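Local coordinates for hypothetical protein ST1625 (Sulfolobus tokodaii, PDB 1WY6) that is of unknown function but folds as an all-helical repeat protein from a hyperthermophilic archaeon, at residues F45-L50 with D72-L77; C83-N88 with N121-S126; A130-L135 with T145-E150. One frame throughout, in Å; residues are numbered along the deposited sequence.

How the contacts relate
The three contacts follow one another along a single chain that is almost three-quarters helix and has no strand. Contact 1 ties helix 44-52 to the loop before helix 78-86, contact 2 joins the end of helix 78-86 to the start of helix 125-137, and contact 3 packs helix 125-137 against helix 141-153. Centres of contacts 1 and 2 lie about 21 Å apart, those of 1 and 3 about 25 Å; those of 2 and 3, which share helix 125-137 and touch, about 13 Å. Contacts 1 and 2 bridge intervening helices and contact 3 joins consecutive ones, as suits a helical repeat protein. Contact 1 contains a disulfide between its segments, and Cys-83 of contact 2 is bridged to Cys-55.

Contact 1: residues F45-L50 with D72-L77; sequences FICNLL and DKCQNL
Cys-47 and Cys-74 are joined by a disulfide, SG to SG 2.0 Å, that bonds helix 44-52 covalently to the segment 72-77, largely loop. The bridge has a chi3 of -88°, close to the 90° twist of a relaxed disulfide. Each SG lies beside its own backbone N, and the two meet across the gap between backbones whose CA atoms, in Cys-47 and Cys-74, are 5.2 Å apart. The tight part is this bridge together with Ile-46, which lays CG2 against Cys-74 SG at 3.7 Å. Leu-50 CD1 and Leu-77 CD2, 4.3 Å apart, form a looser apolar margin. At the Leu-50 end the side chain of Asn-76 lies against the carbonyl of Cys-47; at the other end Lys-73, which only skirts the contact, leads away from the helix into solvent, where NZ makes a long, weak ion pair with Asp-70. On the buried side, helix 55-65 supplies Met-58 and Leu-62 to pack on Leu-50, while Ile-100 and Leu-101 of helix 92-103 pack on Leu-77. The disulfide thus fastens helix 44-52 to the loop between helices 55-65 and 78-86, while Phe-45 and Leu-49 on the same helix pack against helix 7-19.

Contact 2: residues C83-N88 with N121-S126; sequences CGVINN and NEVSAS
Asn-88 reaches from the end of helix 78-86 to the backbone that leads into helix 125-137, while Val-85, one turn earlier, meets Val-123 alongside. Followed in order, the segment 121-126 first touches at Glu-122, which lies at the exposed margin, its backbone O 3.8 Å from Asn-88 OD1. Val-123 is buried and met twice. Its CG1 and CG1 of Val-85 approach to 3.5 Å, the two side chains crossing obliquely, and its CA lies 2.9 Å from Asn-88 OD1. Ile-117 of helix 107-117 packs on both valines and extends this small apolar patch. Ser-124 follows, the N-cap of helix 125-137, and its backbone N donates to Asn-88 OD1 at 2.9 Å. The N-H points somewhat off the oxygen, at 134°, but the donor lies in the carboxamide plane on a lone pair. The N-cap hydroxyl, Ser-124 OG, and Ser-126 OG share a hydrogen bond of 2.8 Å.

Asn-88 is the first residue past helix 78-86; its positive phi, with two bonds back into the last turn, one of them weak, marks a Schellman motif. From there chi1 (-167°) sends CG away from the backbone N and toward 121-126. An alanine here would probably leave the N-H of Ser-124 without its acceptor and open a gap beside Val-123. The chemistry is thus mixed: one directional bond from a side chain to the backbone at a helix start, beside a valine pair that is not directional, which together imply a defined placing of one helix end against the beginning of helix 125-137 at the protein surface.

Contact 3: residues A130-L135 with T145-E150; sequences AIANAL and TTLLIE
Leu-147 faces helix 125-137 and meets three of its residues, Ala-132, Ile-131 and Leu-135. Its CB comes first, 3.7 Å from CB of Ala-132, the pair where the two backbones run nearest, with CA atoms 5.6 Å apart. CG, set anti to the carbonyl carbon (chi1 -70°), has no close partner in the opposite segment, but from it the branch CD1 continues into the groove between Ile-131 and Leu-135, one turn apart on the opposing helix. This methyl touches CG2 of Ile-131 and CD1 of Leu-135, each at 3.6 Å. The two approaches differ: the side chain of Leu-135 crosses that of Leu-147 at about a right angle, whereas that of Ile-131 meets it at a slant.

Leu-148, the next residue, holds the other flank. Its CG packs on CB of Ala-132 at 3.8 Å, with CD2 close behind, so the alanine methyl sits between two successive leucines. Toward the exposed edge, Asn-133 ND2 approaches CD1 of Leu-148 only loosely, at 4.3 Å. No hydrogen bond joins the segments, and the contact is held by apolar packing.

Other residues close the surroundings. Ile-117 packs on both Ile-131 and Leu-147, Leu-128 and Leu-118 also pack on Leu-147, and Ala-159, Ala-162 and Val-163 of helix 157-164 receive Leu-148. The small side chain of Ala-132 is consistent with the close approach of the short helical segments, whose axes come within 8.4 Å at an angle of 156° between their directions. Consecutive helices joined by a short turn and packed nearly antiparallel form a helical hairpin, in keeping with the helical repeat architecture of the protein.

Contact 1: residues F45-L50 with D72-L77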
ATOM      1  N   PHE A  45      15.839   0.218  -0.620  1.00 13.02           N
ATOM      2  CA  PHE A  45      15.536   1.422   0.148  1.00 12.35           C
ATOM      3  C   PHE A  45      14.057   1.744   0.296  1.00 11.35           C
ATOM      4  O   PHE A  45      13.605   2.077   1.383  1.00  6.67           O
ATOM      5  CB  PHE A  45      16.226   2.641  -0.461  1.00 14.11           C
ATOM      6  CG  PHE A  45      15.958   3.921   0.285  1.00 14.05           C
ATOM      7  CD1 PHE A  45      16.591   4.182   1.496  1.00 14.80           C
ATOM      8  CD2 PHE A  45      15.078   4.867  -0.226  1.00 15.01           C
ATOM      9  CE1 PHE A  45      16.353   5.372   2.183  1.00 12.45           C
ATOM     10  CE2 PHE A  45      14.838   6.053   0.454  1.00 16.29           C
ATOM     11  CZ  PHE A  45      15.481   6.305   1.664  1.00 12.87           C
ATOM     12  N   ILE A  46      13.309   1.660  -0.797  1.00  8.99           N
ATOM     13  CA  ILE A  46      11.888   1.983  -0.758  1.00  8.99           C
ATOM     14  C   ILE A  46      11.103   1.066   0.185  1.00  8.99           C
ATOM     15  O   ILE A  46      10.200   1.521   0.888  1.00 15.75           O
ATOM     16  CB  ILE A  46      11.272   1.947  -2.184  1.00  8.99           C
ATOM     17  CG1 ILE A  46       9.957   2.732  -2.188  1.00  8.99           C
ATOM     18  CG2 ILE A  46      11.065   0.498  -2.649  1.00  8.99           C
ATOM     19  CD1 ILE A  46      10.142   4.220  -1.801  1.00  8.99           C
ATOM     20  N   CYS A  47      11.454  -0.218   0.199  1.00 14.61           N
ATOM     21  CA  CYS A  47      10.790  -1.190   1.068  1.00 13.81           C
ATOM     22  C   CYS A  47      11.067  -0.805   2.515  1.00 13.43           C
ATOM     23  O   CYS A  47      10.184  -0.847   3.370  1.00  9.97           O
ATOM     24  CB  CYS A  47      11.346  -2.604   0.846  1.00 15.36           C
ATOM     25  SG  CYS A  47      11.359  -3.225  -0.867  1.00 15.29           S
ATOM     26  N   ASN A  48      12.319  -0.446   2.769  1.00 12.82           N
ATOM     27  CA  ASN A  48      12.775  -0.058   4.092  1.00 11.18           C
ATOM     28  C   ASN A  48      12.018   1.188   4.561  1.00 12.64           C
ATOM     29  O   ASN A  48      11.507   1.222   5.685  1.00 14.42           O
ATOM     30  CB  ASN A  48      14.297   0.176   4.040  1.00 12.26           C
ATOM     31  CG  ASN A  48      14.912   0.409   5.406  1.00 12.88           C
ATOM     32  OD1 ASN A  48      14.851   1.509   5.945  1.00 21.15           O
ATOM     33  ND2 ASN A  48      15.513  -0.634   5.972  1.00 15.79           N
ATOM     34  N   LEU A  49      11.927   2.205   3.706  1.00 12.99           N
ATOM     35  CA  LEU A  49      11.210   3.425   4.079  1.00 14.76           C
ATOM     36  C   LEU A  49       9.749   3.139   4.419  1.00 12.20           C
ATOM     37  O   LEU A  49       9.263   3.544   5.474  1.00 10.89           O
ATOM     38  CB  LEU A  49      11.249   4.461   2.947  1.00 16.68           C
ATOM     39  CG  LEU A  49      10.487   5.765   3.234  1.00 11.55           C
ATOM     40  CD1 LEU A  49      11.211   6.570   4.305  1.00 12.50           C
ATOM     41  CD2 LEU A  49      10.358   6.586   1.960  1.00 22.34           C
ATOM     42  N   LEU A  50       9.059   2.438   3.523  1.00 12.97           N
ATOM     43  CA  LEU A  50       7.643   2.118   3.689  1.00 14.66           C
ATOM     44  C   LEU A  50       7.301   1.399   4.995  1.00 14.48           C
ATOM     45  O   LEU A  50       6.173   1.484   5.483  1.00 18.31           O
ATOM     46  CB  LEU A  50       7.151   1.294   2.487  1.00 15.14           C
ATOM     47  CG  LEU A  50       7.278   1.956   1.105  1.00 18.01           C
ATOM     48  CD1 LEU A  50       6.937   0.957  -0.000  1.00 16.24           C
ATOM     49  CD2 LEU A  50       6.365   3.165   1.032  1.00 18.64           C
ATOM     50  N   ASP A  72       7.354  -4.580  -6.331  1.00 18.93           N
ATOM     51  CA  ASP A  72       7.031  -6.000  -6.267  1.00 22.09           C
ATOM     52  C   ASP A  72       8.107  -6.786  -5.525  1.00 20.97           C
ATOM     53  O   ASP A  72       7.887  -7.927  -5.126  1.00 23.14           O
ATOM     54  CB  ASP A  72       6.833  -6.573  -7.678  1.00 24.61           C
ATOM     55  CG  ASP A  72       8.112  -6.579  -8.500  1.00 28.98           C
ATOM     56  OD1 ASP A  72       8.690  -5.497  -8.742  1.00 38.78           O
ATOM     57  OD2 ASP A  72       8.544  -7.677  -8.911  1.00 42.16           O
ATOM     58  N   LYS A  73       9.276  -6.183  -5.343  1.00 20.35           N
ATOM     59  CA  LYS A  73      10.346  -6.855  -4.628  1.00 18.93           C
ATOM     60  C   LYS A  73      10.194  -6.679  -3.118  1.00 17.81           C
ATOM     61  O   LYS A  73      10.834  -7.381  -2.332  1.00 16.54           O
ATOM     62  CB  LYS A  73      11.704  -6.340  -5.106  1.00 19.92           C
ATOM     63  CG  LYS A  73      12.061  -6.878  -6.481  1.00 24.12           C
ATOM     64  CD  LYS A  73      13.461  -6.514  -6.911  1.00 32.25           C
ATOM     65  CE  LYS A  73      13.719  -7.074  -8.298  1.00 35.47           C
ATOM     66  NZ  LYS A  73      12.610  -6.687  -9.217  1.00 36.41           N
ATOM     67  N   CYS A  74       9.319  -5.756  -2.724  1.00 14.88           N
ATOM     68  CA  CYS A  74       9.057  -5.491  -1.314  1.00 15.38           C
ATOM     69  C   CYS A  74       8.113  -6.545  -0.742  1.00 14.25           C
ATOM     70  O   CYS A  74       7.131  -6.924  -1.382  1.00 19.22           O
ATOM     71  CB  CYS A  74       8.441  -4.099  -1.134  1.00 12.60           C
ATOM     72  SG  CYS A  74       9.528  -2.702  -1.572  1.00 16.82           S
ATOM     73  N   GLN A  75       8.418  -7.007   0.469  1.00 15.21           N
ATOM     74  CA  GLN A  75       7.620  -8.028   1.147  1.00 16.50           C
ATOM     75  C   GLN A  75       6.689  -7.418   2.200  1.00 16.56           C
ATOM     76  O   GLN A  75       5.839  -8.111   2.766  1.00 15.34           O
ATOM     77  CB  GLN A  75       8.548  -9.043   1.827  1.00 17.77           C
ATOM     78  CG  GLN A  75       9.621  -9.601   0.911  1.00 22.19           C
ATOM     79  CD  GLN A  75       9.058 -10.470  -0.193  1.00 27.85           C
ATOM     80  OE1 GLN A  75       9.663 -10.608  -1.256  1.00 42.08           O
ATOM     81  NE2 GLN A  75       7.902 -11.072   0.056  1.00 26.20           N
ATOM     82  N   ASN A  76       6.859  -6.124   2.452  1.00 15.53           N
ATOM     83  CA  ASN A  76       6.061  -5.402   3.445  1.00 17.37           C
ATOM     84  C   ASN A  76       5.032  -4.449   2.838  1.00 16.15           C
ATOM     85  O   ASN A  76       4.710  -3.421   3.443  1.00 17.23           O
ATOM     86  CB  ASN A  76       6.986  -4.603   4.377  1.00 16.45           C
ATOM     87  CG  ASN A  76       7.878  -3.605   3.624  1.00 17.67           C
ATOM     88  OD1 ASN A  76       8.557  -2.780   4.237  1.00 17.73           O
ATOM     89  ND2 ASN A  76       7.882  -3.685   2.297  1.00 13.48           N
ATOM     90  N   LEU A  77       4.511  -4.782   1.657  1.00 11.83           N
ATOM     91  CA  LEU A  77       3.538  -3.914   1.014  1.00  9.85           C
ATOM     92  C   LEU A  77       2.220  -3.780   1.769  1.00  7.64           C
ATOM     93  O   LEU A  77       1.356  -2.995   1.387  1.00  9.64           O
ATOM     94  CB  LEU A  77       3.299  -4.334  -0.440  1.00  8.98           C
ATOM     95  CG  LEU A  77       4.523  -4.130  -1.344  1.00 10.57           C
ATOM     96  CD1 LEU A  77       4.078  -4.162  -2.796  1.00 13.92           C
ATOM     97  CD2 LEU A  77       5.200  -2.787  -1.039  1.00  9.36           C
TER

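Contact 2: residues C83-N88 with N121-S126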
ATOM      1  N   CYS A  83      -1.692   2.410   5.120  1.00 14.81           N
ATOM      2  CA  CYS A  83      -1.799   3.863   5.013  1.00 13.47           C
ATOM      3  C   CYS A  83      -3.053   4.225   4.229  1.00 14.36           C
ATOM      4  O   CYS A  83      -3.627   5.292   4.411  1.00 12.60           O
ATOM      5  CB  CYS A  83      -0.559   4.449   4.349  1.00 15.66           C
ATOM      6  SG  CYS A  83       0.846   4.626   5.495  1.00 14.13           S
ATOM      7  N   GLY A  84      -3.481   3.332   3.348  1.00 17.17           N
ATOM      8  CA  GLY A  84      -4.701   3.590   2.610  1.00 16.92           C
ATOM      9  C   GLY A  84      -5.850   3.573   3.607  1.00 18.79           C
ATOM     10  O   GLY A  84      -6.714   4.450   3.594  1.00 20.25           O
ATOM     11  N   VAL A  85      -5.848   2.579   4.492  1.00 20.64           N
ATOM     12  CA  VAL A  85      -6.894   2.454   5.506  1.00 22.29           C
ATOM     13  C   VAL A  85      -6.837   3.569   6.554  1.00 22.96           C
ATOM     14  O   VAL A  85      -7.864   4.137   6.907  1.00 23.92           O
ATOM     15  CB  VAL A  85      -6.822   1.076   6.226  1.00 23.54           C
ATOM     16  CG1 VAL A  85      -7.878   0.999   7.341  1.00 22.75           C
ATOM     17  CG2 VAL A  85      -7.063  -0.044   5.220  1.00 22.32           C
ATOM     18  N   ILE A  86      -5.643   3.878   7.056  1.00 22.38           N
ATOM     19  CA  ILE A  86      -5.504   4.928   8.061  1.00 21.56           C
ATOM     20  C   ILE A  86      -5.937   6.261   7.464  1.00 20.35           C
ATOM     21  O   ILE A  86      -6.651   7.034   8.097  1.00 21.90           O
ATOM     22  CB  ILE A  86      -4.048   5.046   8.559  1.00 23.09           C
ATOM     23  CG1 ILE A  86      -3.622   3.733   9.225  1.00 27.39           C
ATOM     24  CG2 ILE A  86      -3.926   6.207   9.545  1.00 23.20           C
ATOM     25  CD1 ILE A  86      -2.201   3.741   9.762  1.00 30.76           C
ATOM     26  N   ASN A  87      -5.498   6.522   6.240  1.00 18.83           N
ATOM     27  CA  ASN A  87      -5.854   7.747   5.547  1.00 19.50           C
ATOM     28  C   ASN A  87      -7.250   7.598   4.931  1.00 20.76           C
ATOM     29  O   ASN A  87      -7.735   8.497   4.252  1.00 22.13           O
ATOM     30  CB  ASN A  87      -4.823   8.033   4.443  1.00 21.07           C
ATOM     31  CG  ASN A  87      -3.475   8.491   4.999  1.00 16.75           C
ATOM     32  OD1 ASN A  87      -3.085   8.113   6.097  1.00 16.19           O
ATOM     33  ND2 ASN A  87      -2.762   9.302   4.230  1.00 10.41           N
ATOM     34  N   ASN A  88      -7.887   6.456   5.179  1.00 24.05           N
ATOM     35  CA  ASN A  88      -9.211   6.168   4.632  1.00 27.08           C
ATOM     36  C   ASN A  88      -9.261   6.631   3.190  1.00 27.64           C
ATOM     37  O   ASN A  88     -10.247   7.208   2.742  1.00 29.00           O
ATOM     38  CB  ASN A  88     -10.305   6.880   5.430  1.00 27.12           C
ATOM     39  CG  ASN A  88     -11.691   6.371   5.089  1.00 31.49           C
ATOM     40  OD1 ASN A  88     -11.953   5.168   5.140  1.00 29.12           O
ATOM     41  ND2 ASN A  88     -12.591   7.287   4.747  1.00 30.69           N
ATOM     42  N   ASN A 121     -15.280  -0.381  12.276  1.00 49.88           N
ATOM     43  CA  ASN A 121     -15.573  -0.148  10.866  1.00 49.54           C
ATOM     44  C   ASN A 121     -15.764   1.349  10.614  1.00 46.97           C
ATOM     45  O   ASN A 121     -16.793   1.928  10.979  1.00 46.43           O
ATOM     46  CB  ASN A 121     -16.836  -0.918  10.455  1.00 51.43           C
ATOM     47  CG  ASN A 121     -16.913  -1.165   8.950  1.00 56.65           C
ATOM     48  OD1 ASN A 121     -16.908  -0.227   8.149  1.00 59.54           O
ATOM     49  ND2 ASN A 121     -16.983  -2.435   8.563  1.00 58.86           N
ATOM     50  N   GLU A 122     -14.771   1.968   9.982  1.00 43.57           N
ATOM     51  CA  GLU A 122     -14.823   3.399   9.696  1.00 39.49           C
ATOM     52  C   GLU A 122     -14.428   3.700   8.255  1.00 34.46           C
ATOM     53  O   GLU A 122     -14.656   4.802   7.755  1.00 30.27           O
ATOM     54  CB  GLU A 122     -13.888   4.147  10.650  1.00 39.17           C
ATOM     55  CG  GLU A 122     -14.000   5.656  10.577  1.00 44.05           C
ATOM     56  CD  GLU A 122     -15.418   6.147  10.823  1.00 50.57           C
ATOM     57  OE1 GLU A 122     -16.017   5.752  11.847  1.00 49.96           O
ATOM     58  OE2 GLU A 122     -15.932   6.934   9.996  1.00 53.75           O
ATOM     59  N   VAL A 123     -13.830   2.713   7.594  1.00 32.19           N
ATOM     60  CA  VAL A 123     -13.391   2.868   6.211  1.00 30.14           C
ATOM     61  C   VAL A 123     -14.566   3.055   5.262  1.00 28.10           C
ATOM     62  O   VAL A 123     -15.676   2.605   5.546  1.00 26.18           O
ATOM     63  CB  VAL A 123     -12.572   1.641   5.746  1.00 32.16           C
ATOM     64  CG1 VAL A 123     -11.186   1.677   6.370  1.00 32.03           C
ATOM     65  CG2 VAL A 123     -13.293   0.358   6.132  1.00 29.55           C
ATOM     66  N   SER A 124     -14.314   3.722   4.139  1.00 25.75           N
ATOM     67  CA  SER A 124     -15.345   3.975   3.143  1.00 25.40           C
ATOM     68  C   SER A 124     -15.701   2.685   2.411  1.00 23.90           C
ATOM     69  O   SER A 124     -15.002   1.681   2.524  1.00 22.85           O
ATOM     70  CB  SER A 124     -14.856   5.014   2.136  1.00 23.84           C
ATOM     71  OG  SER A 124     -13.756   4.517   1.399  1.00 25.71           O
ATOM     72  N   ALA A 125     -16.790   2.722   1.652  1.00 24.39           N
ATOM     73  CA  ALA A 125     -17.241   1.558   0.903  1.00 23.07           C
ATOM     74  C   ALA A 125     -16.205   1.122  -0.138  1.00 22.95           C
ATOM     75  O   ALA A 125     -15.992  -0.074  -0.348  1.00 19.89           O
ATOM     76  CB  ALA A 125     -18.576   1.866   0.220  1.00 24.84           C
ATOM     77  N   SER A 126     -15.562   2.091  -0.784  1.00 21.56           N
ATOM     78  CA  SER A 126     -14.561   1.787  -1.809  1.00 22.18           C
ATOM     79  C   SER A 126     -13.447   0.898  -1.266  1.00 18.84           C
ATOM     80  O   SER A 126     -13.071  -0.100  -1.883  1.00 18.69           O
ATOM     81  CB  SER A 126     -13.968   3.080  -2.374  1.00 22.15           C
ATOM     82  OG  SER A 126     -13.386   3.862  -1.349  1.00 26.57           O
TER

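Contact 3: residues A130-L135 with T145-E150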
ATOM      1  N   ALA A 130     -12.355  -2.798  -2.342  1.00 14.87           N
ATOM      2  CA  ALA A 130     -11.014  -3.104  -2.820  1.00 15.62           C
ATOM      3  C   ALA A 130     -10.467  -4.346  -2.112  1.00 13.57           C
ATOM      4  O   ALA A 130     -10.059  -5.297  -2.769  1.00 14.32           O
ATOM      5  CB  ALA A 130     -10.083  -1.902  -2.598  1.00 17.22           C
ATOM      6  N   ILE A 131     -10.477  -4.342  -0.782  1.00 14.39           N
ATOM      7  CA  ILE A 131      -9.980  -5.483  -0.003  1.00 14.82           C
ATOM      8  C   ILE A 131     -10.811  -6.756  -0.207  1.00 14.99           C
ATOM      9  O   ILE A 131     -10.264  -7.861  -0.273  1.00 13.05           O
ATOM     10  CB  ILE A 131      -9.924  -5.164   1.527  1.00 15.08           C
ATOM     11  CG1 ILE A 131      -8.811  -4.156   1.829  1.00 20.98           C
ATOM     12  CG2 ILE A 131      -9.637  -6.435   2.323  1.00 17.43           C
ATOM     13  CD1 ILE A 131      -9.103  -2.747   1.412  1.00 28.26           C
ATOM     14  N   ALA A 132     -12.128  -6.601  -0.302  1.00 14.28           N
ATOM     15  CA  ALA A 132     -13.018  -7.741  -0.507  1.00 13.37           C
ATOM     16  C   ALA A 132     -12.653  -8.491  -1.782  1.00 14.37           C
ATOM     17  O   ALA A 132     -12.510  -9.714  -1.787  1.00  9.72           O
ATOM     18  CB  ALA A 132     -14.470  -7.264  -0.588  1.00 13.80           C
ATOM     19  N   ASN A 133     -12.512  -7.739  -2.867  1.00 14.03           N
ATOM     20  CA  ASN A 133     -12.176  -8.315  -4.152  1.00 14.84           C
ATOM     21  C   ASN A 133     -10.754  -8.887  -4.190  1.00 15.28           C
ATOM     22  O   ASN A 133     -10.497  -9.869  -4.888  1.00 15.44           O
ATOM     23  CB  ASN A 133     -12.402  -7.260  -5.243  1.00 17.31           C
ATOM     24  CG  ASN A 133     -13.889  -6.996  -5.494  1.00 13.96           C
ATOM     25  OD1 ASN A 133     -14.263  -6.033  -6.161  1.00 19.34           O
ATOM     26  ND2 ASN A 133     -14.737  -7.864  -4.963  1.00 18.46           N
ATOM     27  N   ALA A 134      -9.831  -8.290  -3.436  1.00 13.15           N
ATOM     28  CA  ALA A 134      -8.469  -8.815  -3.392  1.00 13.19           C
ATOM     29  C   ALA A 134      -8.525 -10.136  -2.609  1.00 13.14           C
ATOM     30  O   ALA A 134      -7.891 -11.128  -2.978  1.00 14.61           O
ATOM     31  CB  ALA A 134      -7.538  -7.831  -2.694  1.00 14.00           C
ATOM     32  N   LEU A 135      -9.296 -10.143  -1.527  1.00 14.93           N
ATOM     33  CA  LEU A 135      -9.428 -11.342  -0.714  1.00 17.47           C
ATOM     34  C   LEU A 135     -10.010 -12.491  -1.532  1.00 20.08           C
ATOM     35  O   LEU A 135      -9.499 -13.607  -1.498  1.00 18.87           O
ATOM     36  CB  LEU A 135     -10.318 -11.065   0.508  1.00 19.94           C
ATOM     37  CG  LEU A 135      -9.643 -10.296   1.649  1.00 14.94           C
ATOM     38  CD1 LEU A 135     -10.687  -9.810   2.652  1.00 18.17           C
ATOM     39  CD2 LEU A 135      -8.607 -11.201   2.332  1.00 12.66           C
ATOM     40  N   THR A 145     -17.040 -11.700   1.267  1.00 18.39           N
ATOM     41  CA  THR A 145     -18.481 -11.473   1.334  1.00 21.18           C
ATOM     42  C   THR A 145     -18.857 -10.564   2.497  1.00 19.57           C
ATOM     43  O   THR A 145     -19.625  -9.621   2.340  1.00 18.19           O
ATOM     44  CB  THR A 145     -19.252 -12.813   1.482  1.00 22.15           C
ATOM     45  OG1 THR A 145     -19.197 -13.540   0.249  1.00 22.81           O
ATOM     46  CG2 THR A 145     -20.702 -12.558   1.855  1.00 23.60           C
ATOM     47  N   THR A 146     -18.310 -10.858   3.666  1.00 18.64           N
ATOM     48  CA  THR A 146     -18.586 -10.066   4.848  1.00 18.31           C
ATOM     49  C   THR A 146     -18.353  -8.586   4.567  1.00 18.00           C
ATOM     50  O   THR A 146     -19.136  -7.741   5.002  1.00 18.01           O
ATOM     51  CB  THR A 146     -17.691 -10.513   6.014  1.00 18.66           C
ATOM     52  OG1 THR A 146     -17.962 -11.888   6.312  1.00 16.81           O
ATOM     53  CG2 THR A 146     -17.950  -9.663   7.262  1.00 17.75           C
ATOM     54  N   LEU A 147     -17.279  -8.287   3.837  1.00 18.20           N
ATOM     55  CA  LEU A 147     -16.923  -6.913   3.489  1.00 16.06           C
ATOM     56  C   LEU A 147     -17.891  -6.303   2.479  1.00 15.39           C
ATOM     57  O   LEU A 147     -18.346  -5.175   2.657  1.00 15.42           O
ATOM     58  CB  LEU A 147     -15.485  -6.858   2.945  1.00 17.28           C
ATOM     59  CG  LEU A 147     -14.380  -7.112   3.981  1.00 15.41           C
ATOM     60  CD1 LEU A 147     -13.001  -7.109   3.324  1.00 16.32           C
ATOM     61  CD2 LEU A 147     -14.452  -6.029   5.044  1.00 21.22           C
ATOM     62  N   LEU A 148     -18.204  -7.043   1.419  1.00 13.27           N
ATOM     63  CA  LEU A 148     -19.141  -6.545   0.416  1.00 13.83           C
ATOM     64  C   LEU A 148     -20.504  -6.308   1.050  1.00 15.23           C
ATOM     65  O   LEU A 148     -21.238  -5.421   0.631  1.00 19.58           O
ATOM     66  CB  LEU A 148     -19.275  -7.529  -0.752  1.00 13.67           C
ATOM     67  CG  LEU A 148     -18.107  -7.539  -1.748  1.00 15.26           C
ATOM     68  CD1 LEU A 148     -18.382  -8.556  -2.860  1.00 10.60           C
ATOM     69  CD2 LEU A 148     -17.916  -6.146  -2.322  1.00 15.56           C
ATOM     70  N   ILE A 149     -20.844  -7.107   2.056  1.00 16.59           N
ATOM     71  CA  ILE A 149     -22.114  -6.943   2.752  1.00 20.35           C
ATOM     72  C   ILE A 149     -22.063  -5.611   3.495  1.00 21.27           C
ATOM     73  O   ILE A 149     -23.019  -4.837   3.457  1.00 22.46           O
ATOM     74  CB  ILE A 149     -22.375  -8.105   3.752  1.00 20.46           C
ATOM     75  CG1 ILE A 149     -22.767  -9.370   2.982  1.00 17.26           C
ATOM     76  CG2 ILE A 149     -23.474  -7.717   4.733  1.00 23.12           C
ATOM     77  CD1 ILE A 149     -22.951 -10.593   3.851  1.00 24.09           C
ATOM     78  N   GLU A 150     -20.938  -5.343   4.157  1.00 20.43           N
ATOM     79  CA  GLU A 150     -20.762  -4.088   4.881  1.00 20.84           C
ATOM     80  C   GLU A 150     -20.765  -2.898   3.920  1.00 17.53           C
ATOM     81  O   GLU A 150     -21.309  -1.843   4.234  1.00 15.24           O
ATOM     82  CB  GLU A 150     -19.455  -4.099   5.679  1.00 22.70           C
ATOM     83  CG  GLU A 150     -19.187  -2.787   6.412  1.00 30.97           C
ATOM     84  CD  GLU A 150     -20.226  -2.476   7.485  1.00 34.58           C
ATOM     85  OE1 GLU A 150     -20.334  -1.295   7.872  1.00 38.62           O
ATOM     86  OE2 GLU A 150     -20.926  -3.407   7.949  1.00 30.04           O
TER